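Local structure of Poly(Beta-D-mannuronate) lyase (Pseudopedobacter saltans, 7O79) at residues Phe122-Asn127 and Asn150-Val156; Pro142-Gln148 and Glu173-Gly179. The protein probably acts as a poly(beta-D-mannuronate) lyase, cleaving alginate-type polysaccharide, and is built as a right-handed parallel beta-helix of polysaccharide lyase family 6. All coordinates share one frame; numbering follows the deposited sequence.

Contact 1 (Phe122-Asn127 and Asn150-Val156). With PO4 (phosphate ion), chain B.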
ATOM      1  N   PHE A 122       2.235  10.558  -5.690  1.00 22.61           N
ATOM      2  CA  PHE A 122       1.645  11.663  -4.942  1.00 22.52           C
ATOM      3  C   PHE A 122       2.732  12.527  -4.319  1.00 23.72           C
ATOM      4  O   PHE A 122       3.618  12.019  -3.623  1.00 23.20           O
ATOM      5  CB  PHE A 122       0.703  11.143  -3.859  1.00 22.49           C
ATOM      6  CG  PHE A 122      -0.554  10.571  -4.405  1.00 23.46           C
ATOM      7  CD1 PHE A 122      -1.655  11.388  -4.592  1.00 23.30           C
ATOM      8  CD2 PHE A 122      -0.649   9.222  -4.734  1.00 24.01           C
ATOM      9  CE1 PHE A 122      -2.839  10.877  -5.099  1.00 23.15           C
ATOM     10  CE2 PHE A 122      -1.845   8.711  -5.244  1.00 22.60           C
ATOM     11  CZ  PHE A 122      -2.926   9.539  -5.434  1.00 21.17           C
ATOM     12  N   ARG A 123       2.628  13.832  -4.541  1.00 22.42           N
ATOM     13  CA  ARG A 123       3.620  14.779  -4.064  1.00 24.64           C
ATOM     14  C   ARG A 123       2.935  16.110  -3.730  1.00 24.22           C
ATOM     15  O   ARG A 123       3.334  17.183  -4.187  1.00 25.81           O
ATOM     16  CB  ARG A 123       4.712  14.924  -5.123  1.00 28.91           C
ATOM     17  CG  ARG A 123       5.932  15.615  -4.675  1.00 33.98           C
ATOM     18  CD  ARG A 123       6.929  15.613  -5.828  1.00 42.57           C
ATOM     19  NE  ARG A 123       7.840  16.747  -5.739  1.00 47.45           N
ATOM     20  CZ  ARG A 123       7.460  18.026  -5.753  1.00 49.19           C
ATOM     21  NH1 ARG A 123       6.172  18.368  -5.873  1.00 40.23           N
ATOM     22  NH2 ARG A 123       8.381  18.977  -5.663  1.00 56.53           N
ATOM     23  N   GLY A 124       1.883  16.034  -2.923  1.00 25.09           N
ATOM     24  CA  GLY A 124       1.008  17.149  -2.604  1.00 22.18           C
ATOM     25  C   GLY A 124      -0.119  16.620  -1.740  1.00 23.97           C
ATOM     26  O   GLY A 124      -0.169  15.429  -1.413  1.00 21.46           O
ATOM     27  N   ASN A 125      -1.044  17.507  -1.375  1.00 20.54           N
ATOM     28  CA  ASN A 125      -1.979  17.179  -0.304  1.00 21.95           C
ATOM     29  C   ASN A 125      -3.434  17.063  -0.741  1.00 23.11           C
ATOM     30  O   ASN A 125      -3.893  17.712  -1.684  1.00 25.38           O
ATOM     31  CB  ASN A 125      -1.871  18.189   0.843  1.00 22.79           C
ATOM     32  CG  ASN A 125      -0.447  18.397   1.282  1.00 27.02           C
ATOM     33  OD1 ASN A 125       0.161  17.509   1.898  1.00 24.78           O
ATOM     34  ND2 ASN A 125       0.099  19.565   0.987  1.00 26.53           N
ATOM     35  N   ASN A 126      -4.162  16.215  -0.025  1.00 22.41           N
ATOM     36  CA  ASN A 126      -5.607  16.082  -0.200  1.00 24.70           C
ATOM     37  C   ASN A 126      -6.007  15.714  -1.630  1.00 20.99           C
ATOM     38  O   ASN A 126      -7.047  16.138  -2.124  1.00 23.00           O
ATOM     39  CB  ASN A 126      -6.324  17.353   0.265  1.00 21.50           C
ATOM     40  CG  ASN A 126      -5.890  17.777   1.645  1.00 25.57           C
ATOM     41  OD1 ASN A 126      -4.862  18.431   1.820  1.00 26.00           O
ATOM     42  ND2 ASN A 126      -6.648  17.366   2.643  1.00 22.03           N
ATOM     43  N   ASN A 127      -5.208  14.888  -2.288  1.00 20.80           N
ATOM     44  CA  ASN A 127      -5.544  14.438  -3.630  1.00 22.47           C
ATOM     45  C   ASN A 127      -6.325  13.117  -3.606  1.00 22.57           C
ATOM     46  O   ASN A 127      -6.256  12.333  -2.655  1.00 21.16           O
ATOM     47  CB  ASN A 127      -4.281  14.301  -4.484  1.00 19.51           C
ATOM     48  CG  ASN A 127      -3.497  15.614  -4.587  1.00 22.70           C
ATOM     49  OD1 ASN A 127      -3.904  16.533  -5.305  1.00 18.72           O
ATOM     50  ND2 ASN A 127      -2.372  15.703  -3.872  1.00 21.04           N
ATOM     51  N   ASN A 150       5.504  16.866   2.432  1.00 26.30           N
ATOM     52  CA  ASN A 150       4.401  17.708   1.959  1.00 29.55           C
ATOM     53  C   ASN A 150       3.391  16.937   1.091  1.00 27.73           C
ATOM     54  O   ASN A 150       2.849  17.460   0.113  1.00 27.61           O
ATOM     55  CB  ASN A 150       4.955  18.937   1.221  1.00 28.42           C
ATOM     56  CG  ASN A 150       3.930  20.037   1.098  1.00 33.42           C
ATOM     57  OD1 ASN A 150       3.231  20.353   2.059  1.00 33.16           O
ATOM     58  ND2 ASN A 150       3.825  20.616  -0.085  1.00 34.16           N
ATOM     59  N   SER A 151       3.076  15.677   1.482  1.00 25.67           N
ATOM     60  CA  SER A 151       2.146  14.861   0.693  1.00 25.12           C
ATOM     61  C   SER A 151       1.244  14.053   1.654  1.00 25.31           C
ATOM     62  O   SER A 151       1.351  12.837   1.847  1.00 21.94           O
ATOM     63  CB  SER A 151       2.929  13.980  -0.290  1.00 21.96           C
ATOM     64  OG  SER A 151       2.091  13.184  -1.094  1.00 25.28           O
ATOM     65  N   ARG A 152       0.299  14.748   2.284  1.00 19.76           N
ATOM     66  CA  ARG A 152      -0.568  14.181   3.303  1.00 18.95           C
ATOM     67  C   ARG A 152      -2.009  14.147   2.811  1.00 22.52           C
ATOM     68  O   ARG A 152      -2.411  14.966   1.973  1.00 21.62           O
ATOM     69  CB  ARG A 152      -0.507  14.997   4.601  1.00 21.60           C
ATOM     70  CG  ARG A 152       0.857  15.067   5.244  1.00 23.11           C
ATOM     71  CD  ARG A 152       0.840  15.915   6.508  1.00 26.72           C
ATOM     72  NE  ARG A 152       2.073  15.754   7.277  1.00 31.61           N
ATOM     73  CZ  ARG A 152       3.230  16.337   6.962  1.00 31.15           C
ATOM     74  NH1 ARG A 152       4.311  16.144   7.717  1.00 29.45           N
ATOM     75  NH2 ARG A 152       3.310  17.107   5.884  1.00 27.89           N
ATOM     76  N   TYR A 153      -2.785  13.204   3.371  1.00 20.63           N
ATOM     77  CA  TYR A 153      -4.242  13.106   3.159  1.00 21.25           C
ATOM     78  C   TYR A 153      -4.616  12.777   1.714  1.00 21.49           C
ATOM     79  O   TYR A 153      -5.639  13.226   1.202  1.00 22.51           O
ATOM     80  CB  TYR A 153      -4.981  14.370   3.626  1.00 23.23           C
ATOM     81  CG  TYR A 153      -4.930  14.546   5.130  1.00 24.14           C
ATOM     82  CD1 TYR A 153      -5.841  13.879   5.947  1.00 30.29           C
ATOM     83  CD2 TYR A 153      -3.993  15.374   5.728  1.00 25.24           C
ATOM     84  CE1 TYR A 153      -5.794  14.013   7.335  1.00 29.56           C
ATOM     85  CE2 TYR A 153      -3.943  15.525   7.101  1.00 28.36           C
ATOM     86  CZ  TYR A 153      -4.840  14.852   7.893  1.00 31.56           C
ATOM     87  OH  TYR A 153      -4.779  15.006   9.252  1.00 37.69           O
ATOM     88  N   ASN A 154      -3.794  11.993   1.041  1.00 23.42           N
ATOM     89  CA  ASN A 154      -4.142  11.485  -0.274  1.00 20.32           C
ATOM     90  C   ASN A 154      -4.913  10.177  -0.133  1.00 21.32           C
ATOM     91  O   ASN A 154      -4.724   9.422   0.826  1.00 20.59           O
ATOM     92  CB  ASN A 154      -2.880  11.302  -1.114  1.00 19.38           C
ATOM     93  CG  ASN A 154      -2.127  12.612  -1.316  1.00 23.81           C
ATOM     94  OD1 ASN A 154      -2.723  13.612  -1.730  1.00 22.33           O
ATOM     95  ND2 ASN A 154      -0.812  12.613  -1.043  1.00 21.04           N
ATOM     96  N   THR A 155      -5.817   9.935  -1.077  1.00 22.07           N
ATOM     97  CA  THR A 155      -6.760   8.825  -0.992  1.00 23.72           C
ATOM     98  C   THR A 155      -6.797   8.127  -2.342  1.00 23.69           C
ATOM     99  O   THR A 155      -6.880   8.791  -3.380  1.00 22.45           O
ATOM    100  CB  THR A 155      -8.165   9.328  -0.595  1.00 20.97           C
ATOM    101  OG1 THR A 155      -8.124   9.842   0.741  1.00 23.26           O
ATOM    102  CG2 THR A 155      -9.203   8.193  -0.638  1.00 24.11           C
ATOM    103  N   VAL A 156      -6.711   6.797  -2.328  1.00 21.32           N
ATOM    104  CA  VAL A 156      -6.860   5.971  -3.517  1.00 18.69           C
ATOM    105  C   VAL A 156      -7.969   4.967  -3.208  1.00 22.87           C
ATOM    106  O   VAL A 156      -7.829   4.160  -2.281  1.00 20.12           O
ATOM    107  CB  VAL A 156      -5.550   5.241  -3.875  1.00 18.01           C
ATOM    108  CG1 VAL A 156      -5.783   4.225  -5.007  1.00 19.95           C
ATOM    109  CG2 VAL A 156      -4.421   6.233  -4.197  1.00 19.07           C
TER
HETATM  110  P   PO4 B 501       7.135  17.965   6.038  1.00 49.42           P
HETATM  111  O1  PO4 B 501       6.299  16.958   5.262  1.00 36.72           O
HETATM  112  O2  PO4 B 501       6.509  19.339   5.871  1.00 43.27           O
HETATM  113  O3  PO4 B 501       8.535  17.953   5.475  1.00 42.78           O
HETATM  114  O4  PO4 B 501       7.230  17.626   7.513  1.00 44.91           O
HETATM  115  O   HOH W   1       1.575  18.174   4.064  1.00 26.84           O
HETATM  116  O   HOH W   2      -8.012  12.687   0.001  1.00 28.30           O

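Contact 2 (Pro142-Gln148 and Glu173-Gly179)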
ATOM      1  N   PRO A 142       7.537   1.450  -7.377  1.00 23.84           N
ATOM      2  CA  PRO A 142       6.156   1.117  -7.009  1.00 22.57           C
ATOM      3  C   PRO A 142       5.170   1.582  -8.075  1.00 24.20           C
ATOM      4  O   PRO A 142       5.421   2.536  -8.818  1.00 26.41           O
ATOM      5  CB  PRO A 142       5.945   1.866  -5.689  1.00 23.71           C
ATOM      6  CG  PRO A 142       7.316   2.131  -5.148  1.00 24.15           C
ATOM      7  CD  PRO A 142       8.252   2.210  -6.341  1.00 24.86           C
ATOM      8  N   LEU A 143       4.046   0.872  -8.166  1.00 21.27           N
ATOM      9  CA  LEU A 143       2.977   1.323  -9.047  1.00 23.13           C
ATOM     10  C   LEU A 143       2.413   2.658  -8.558  1.00 23.21           C
ATOM     11  O   LEU A 143       2.294   3.627  -9.326  1.00 22.27           O
ATOM     12  CB  LEU A 143       1.893   0.242  -9.124  1.00 23.17           C
ATOM     13  CG  LEU A 143       0.939   0.308 -10.315  1.00 20.78           C
ATOM     14  CD1 LEU A 143       0.431  -1.082 -10.678  1.00 21.99           C
ATOM     15  CD2 LEU A 143      -0.227   1.249 -10.038  1.00 22.43           C
ATOM     16  N   VAL A 144       2.096   2.738  -7.269  1.00 23.90           N
ATOM     17  CA  VAL A 144       1.621   3.963  -6.637  1.00 22.87           C
ATOM     18  C   VAL A 144       2.604   4.317  -5.540  1.00 20.10           C
ATOM     19  O   VAL A 144       2.910   3.475  -4.688  1.00 21.22           O
ATOM     20  CB  VAL A 144       0.201   3.810  -6.046  1.00 21.76           C
ATOM     21  CG1 VAL A 144      -0.200   5.092  -5.325  1.00 24.02           C
ATOM     22  CG2 VAL A 144      -0.807   3.492  -7.120  1.00 19.63           C
ATOM     23  N   GLY A 145       3.088   5.556  -5.546  1.00 20.43           N
ATOM     24  CA  GLY A 145       3.939   6.049  -4.485  1.00 22.99           C
ATOM     25  C   GLY A 145       3.417   7.302  -3.810  1.00 24.21           C
ATOM     26  O   GLY A 145       2.747   8.130  -4.426  1.00 24.11           O
ATOM     27  N   ASN A 146       3.761   7.453  -2.534  1.00 23.13           N
ATOM     28  CA  ASN A 146       3.547   8.698  -1.814  1.00 22.39           C
ATOM     29  C   ASN A 146       4.893   9.221  -1.352  1.00 23.87           C
ATOM     30  O   ASN A 146       5.686   8.487  -0.756  1.00 21.20           O
ATOM     31  CB  ASN A 146       2.584   8.527  -0.621  1.00 21.79           C
ATOM     32  CG  ASN A 146       2.157   9.860  -0.022  1.00 21.57           C
ATOM     33  OD1 ASN A 146       1.356  10.589  -0.610  1.00 18.57           O
ATOM     34  ND2 ASN A 146       2.656  10.165   1.180  1.00 20.64           N
ATOM     35  N   ASP A 147       5.125  10.499  -1.607  1.00 23.63           N
ATOM     36  CA  ASP A 147       6.412  11.140  -1.440  1.00 24.96           C
ATOM     37  C   ASP A 147       6.646  11.450   0.048  1.00 27.20           C
ATOM     38  O   ASP A 147       5.719  11.465   0.866  1.00 23.89           O
ATOM     39  CB  ASP A 147       6.418  12.396  -2.322  1.00 29.52           C
ATOM     40  CG  ASP A 147       7.794  12.866  -2.682  1.00 41.86           C
ATOM     41  OD1 ASP A 147       8.273  12.381  -3.739  1.00 39.33           O
ATOM     42  OD2 ASP A 147       8.377  13.719  -1.956  1.00 45.26           O
ATOM     43  N   GLN A 148       7.907  11.690   0.401  1.00 25.12           N
ATOM     44  CA  GLN A 148       8.284  11.807   1.806  1.00 25.30           C
ATOM     45  C   GLN A 148       7.842  13.114   2.452  1.00 28.46           C
ATOM     46  O   GLN A 148       7.577  13.136   3.660  1.00 26.14           O
ATOM     47  CB  GLN A 148       9.804  11.613   1.941  1.00 29.21           C
ATOM     48  CG  GLN A 148      10.377  11.717   3.363  1.00 28.20           C
ATOM     49  CD  GLN A 148       9.735  10.766   4.357  1.00 28.56           C
ATOM     50  OE1 GLN A 148       9.380   9.636   4.025  1.00 27.38           O
ATOM     51  NE2 GLN A 148       9.602  11.221   5.600  1.00 28.13           N
ATOM     52  N   GLU A 173       6.586  -2.733  -5.330  1.00 22.77           N
ATOM     53  CA  GLU A 173       5.352  -2.739  -4.560  1.00 22.06           C
ATOM     54  C   GLU A 173       4.204  -2.214  -5.410  1.00 23.29           C
ATOM     55  O   GLU A 173       4.405  -1.542  -6.428  1.00 22.92           O
ATOM     56  CB  GLU A 173       5.492  -1.863  -3.305  1.00 22.76           C
ATOM     57  CG  GLU A 173       6.650  -2.245  -2.384  1.00 23.09           C
ATOM     58  CD  GLU A 173       7.960  -1.557  -2.730  1.00 25.25           C
ATOM     59  OE1 GLU A 173       8.840  -1.499  -1.845  1.00 22.96           O
ATOM     60  OE2 GLU A 173       8.111  -1.077  -3.881  1.00 24.70           O
ATOM     61  N   ILE A 174       2.977  -2.515  -4.986  1.00 21.95           N
ATOM     62  CA  ILE A 174       1.853  -1.832  -5.628  1.00 20.04           C
ATOM     63  C   ILE A 174       1.677  -0.436  -5.034  1.00 22.35           C
ATOM     64  O   ILE A 174       1.437   0.536  -5.765  1.00 22.32           O
ATOM     65  CB  ILE A 174       0.567  -2.668  -5.528  1.00 20.29           C
ATOM     66  CG1 ILE A 174       0.803  -4.088  -6.071  1.00 20.95           C
ATOM     67  CG2 ILE A 174      -0.552  -1.993  -6.328  1.00 19.06           C
ATOM     68  CD1 ILE A 174       1.557  -4.140  -7.427  1.00 18.57           C
ATOM     69  N   PHE A 175       1.826  -0.313  -3.710  1.00 18.38           N
ATOM     70  CA  PHE A 175       1.779   0.951  -2.981  1.00 19.07           C
ATOM     71  C   PHE A 175       3.006   1.041  -2.081  1.00 19.64           C
ATOM     72  O   PHE A 175       3.291   0.096  -1.341  1.00 21.04           O
ATOM     73  CB  PHE A 175       0.523   1.044  -2.094  1.00 19.74           C
ATOM     74  CG  PHE A 175      -0.769   1.318  -2.835  1.00 17.44           C
ATOM     75  CD1 PHE A 175      -1.504   0.281  -3.395  1.00 21.24           C
ATOM     76  CD2 PHE A 175      -1.286   2.610  -2.893  1.00 22.25           C
ATOM     77  CE1 PHE A 175      -2.723   0.534  -4.055  1.00 21.39           C
ATOM     78  CE2 PHE A 175      -2.512   2.877  -3.534  1.00 19.46           C
ATOM     79  CZ  PHE A 175      -3.228   1.833  -4.107  1.00 17.76           C
ATOM     80  N   ARG A 176       3.716   2.171  -2.119  1.00 22.86           N
ATOM     81  CA  ARG A 176       4.760   2.468  -1.141  1.00 21.52           C
ATOM     82  C   ARG A 176       4.505   3.864  -0.573  1.00 21.65           C
ATOM     83  O   ARG A 176       4.552   4.850  -1.312  1.00 24.51           O
ATOM     84  CB  ARG A 176       6.162   2.357  -1.761  1.00 21.48           C
ATOM     85  CG  ARG A 176       7.291   2.664  -0.768  1.00 20.27           C
ATOM     86  CD  ARG A 176       8.715   2.517  -1.365  1.00 24.16           C
ATOM     87  NE  ARG A 176       9.007   3.524  -2.381  1.00 27.25           N
ATOM     88  CZ  ARG A 176       9.920   3.382  -3.337  1.00 30.34           C
ATOM     89  NH1 ARG A 176      10.669   2.284  -3.391  1.00 27.06           N
ATOM     90  NH2 ARG A 176      10.110   4.357  -4.217  1.00 29.34           N
ATOM     91  N   ILE A 177       4.220   3.946   0.732  1.00 20.23           N
ATOM     92  CA  ILE A 177       3.758   5.181   1.372  1.00 21.03           C
ATOM     93  C   ILE A 177       4.855   5.725   2.279  1.00 22.30           C
ATOM     94  O   ILE A 177       4.979   5.331   3.445  1.00 21.24           O
ATOM     95  CB  ILE A 177       2.455   4.988   2.160  1.00 19.82           C
ATOM     96  CG1 ILE A 177       1.458   4.137   1.366  1.00 21.35           C
ATOM     97  CG2 ILE A 177       1.892   6.360   2.590  1.00 19.49           C
ATOM     98  CD1 ILE A 177       1.066   4.774   0.036  1.00 19.05           C
ATOM     99  N   TRP A 178       5.603   6.699   1.769  1.00 20.28           N
ATOM    100  CA  TRP A 178       6.527   7.453   2.598  1.00 20.97           C
ATOM    101  C   TRP A 178       5.786   8.594   3.285  1.00 21.99           C
ATOM    102  O   TRP A 178       4.627   8.897   2.971  1.00 20.53           O
ATOM    103  CB  TRP A 178       7.663   8.030   1.758  1.00 22.03           C
ATOM    104  CG  TRP A 178       8.645   7.022   1.208  1.00 25.74           C
ATOM    105  CD1 TRP A 178       9.049   5.845   1.782  1.00 27.13           C
ATOM    106  CD2 TRP A 178       9.363   7.140  -0.020  1.00 26.36           C
ATOM    107  NE1 TRP A 178       9.976   5.210   0.969  1.00 27.42           N
ATOM    108  CE2 TRP A 178      10.188   5.991  -0.141  1.00 30.20           C
ATOM    109  CE3 TRP A 178       9.399   8.114  -1.034  1.00 25.96           C
ATOM    110  CZ2 TRP A 178      11.032   5.786  -1.240  1.00 29.33           C
ATOM    111  CZ3 TRP A 178      10.242   7.907  -2.131  1.00 29.37           C
ATOM    112  CH2 TRP A 178      11.047   6.749  -2.221  1.00 29.32           C
ATOM    113  N   GLY A 179       6.488   9.252   4.206  1.00 20.83           N
ATOM    114  CA  GLY A 179       5.976  10.375   4.948  1.00 21.59           C
ATOM    115  C   GLY A 179       6.445  10.318   6.378  1.00 20.34           C
ATOM    116  O   GLY A 179       7.281   9.494   6.742  1.00 23.45           O
TER

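Contact 1 (Phe122-Asn127 and Asn150-Val156)
N127 and N154 both turn CG away from their carbonyl carbons (chi1 -58° and -60°), which lays the two amides side by side on successive coils, their planes 22° apart. N154 OD1 is gripped twice: N127 N comes in the carbonyl plane at 2.8 Å, while N127 ND2 reaches the same N154 OD1 at 3.0 Å from a tilted position. On the other branch, N154 ND2 gives a 2.9 Å bond to G124 O, which sits in the amide plane; N146 OD1 is a second acceptor for that amide NH2. N154 CB rests off-centre against the F122 ring, and F122 CE2 meets V156 CG2 at 3.7 Å. Two residues earlier on each segment, N125 OD1 takes R152 N at 2.8 Å. The R152 side chain heads outward to a salt bridge with D189 and to a phosphate ion, probably from the crystallisation liquor. With an alanine in place of N154 both amide branches are gone, and G124 O and N127 N would probably be left without these partners. Buried peptide groups in a turn are thus satisfied by amide side chains, and the neighbouring N127 and N154 recall the asparagine ladders of pectate lyase-like beta-helices.

Contact 2 (Pro142-Gln148 and Glu173-Gly179)
P142 and W178 hold the R176 guanidinium between them. The R176 chain runs extended as far as CG and CD and then bends at chi3 (68°), which folds the flat group back over the proline: P142 CG lies 3.4 Å from the guanidinium plane, over its centre. W178 CZ2 is 3.0 Å from that plane on the opposite face, toward the rim, so the group is clamped on two sides while R176 NH2 bonds to Y118 OH. E173 is also bent, at chi2, and this brings E173 OE2 to 3.5 Å from P142 CG.

V144, N146, F175 and I177 point to the other face of the sheet. V144 and F175 lie side by side, with V144 CB over the face of the F175 ring, 4.1 Å from its centroid. N146 has its CG swung away from the backbone N (chi1 -170°), and from there N146 ND2 reaches W178 O at 2.9 Å, with the acceptor in the amide plane. N146 OD1 bonds to S151 of the turn that follows, so both ends of this buried amide are used. N146 CB packs on I177 CG2 at 3.9 Å. At G179 the backbone angles themselves call for glycine.

The backbones of strands 144-146 and 175-177 run parallel, 4.8 Å apart and 2° from alignment, linked by V144 N to I174 O, R176 N to V144 O and N146 N to R176 O. They are adjacent rungs of one wall of the beta-helix: strand 118-122 flanks 144-146, strand 209-214 flanks 175-177, and F161 of strand 155-162 meets V144 and F175 from across the core.

Contacts 1 and 2 have centres 11 Å apart and are interleaved along the chain, since the coil that leaves strand 144-146 turns through 150-154 into strand 155-162 before returning at 175-177. They join directly. F122 N and G145 O, at 2.8 Å, form a probable hydrogen bond that carries the wall of contact 2 on to the coil of F122. At the corner, S151 OG lies 2.7 Å from N146 OD1, another probable hydrogen bond, and ties the turn to the strand end. Within the core of the beta-helix, V156 CG1 packs on F175 CZ at 3.6 Å. The phosphate belongs to the outer edge of contact 1, held by N150 and R152.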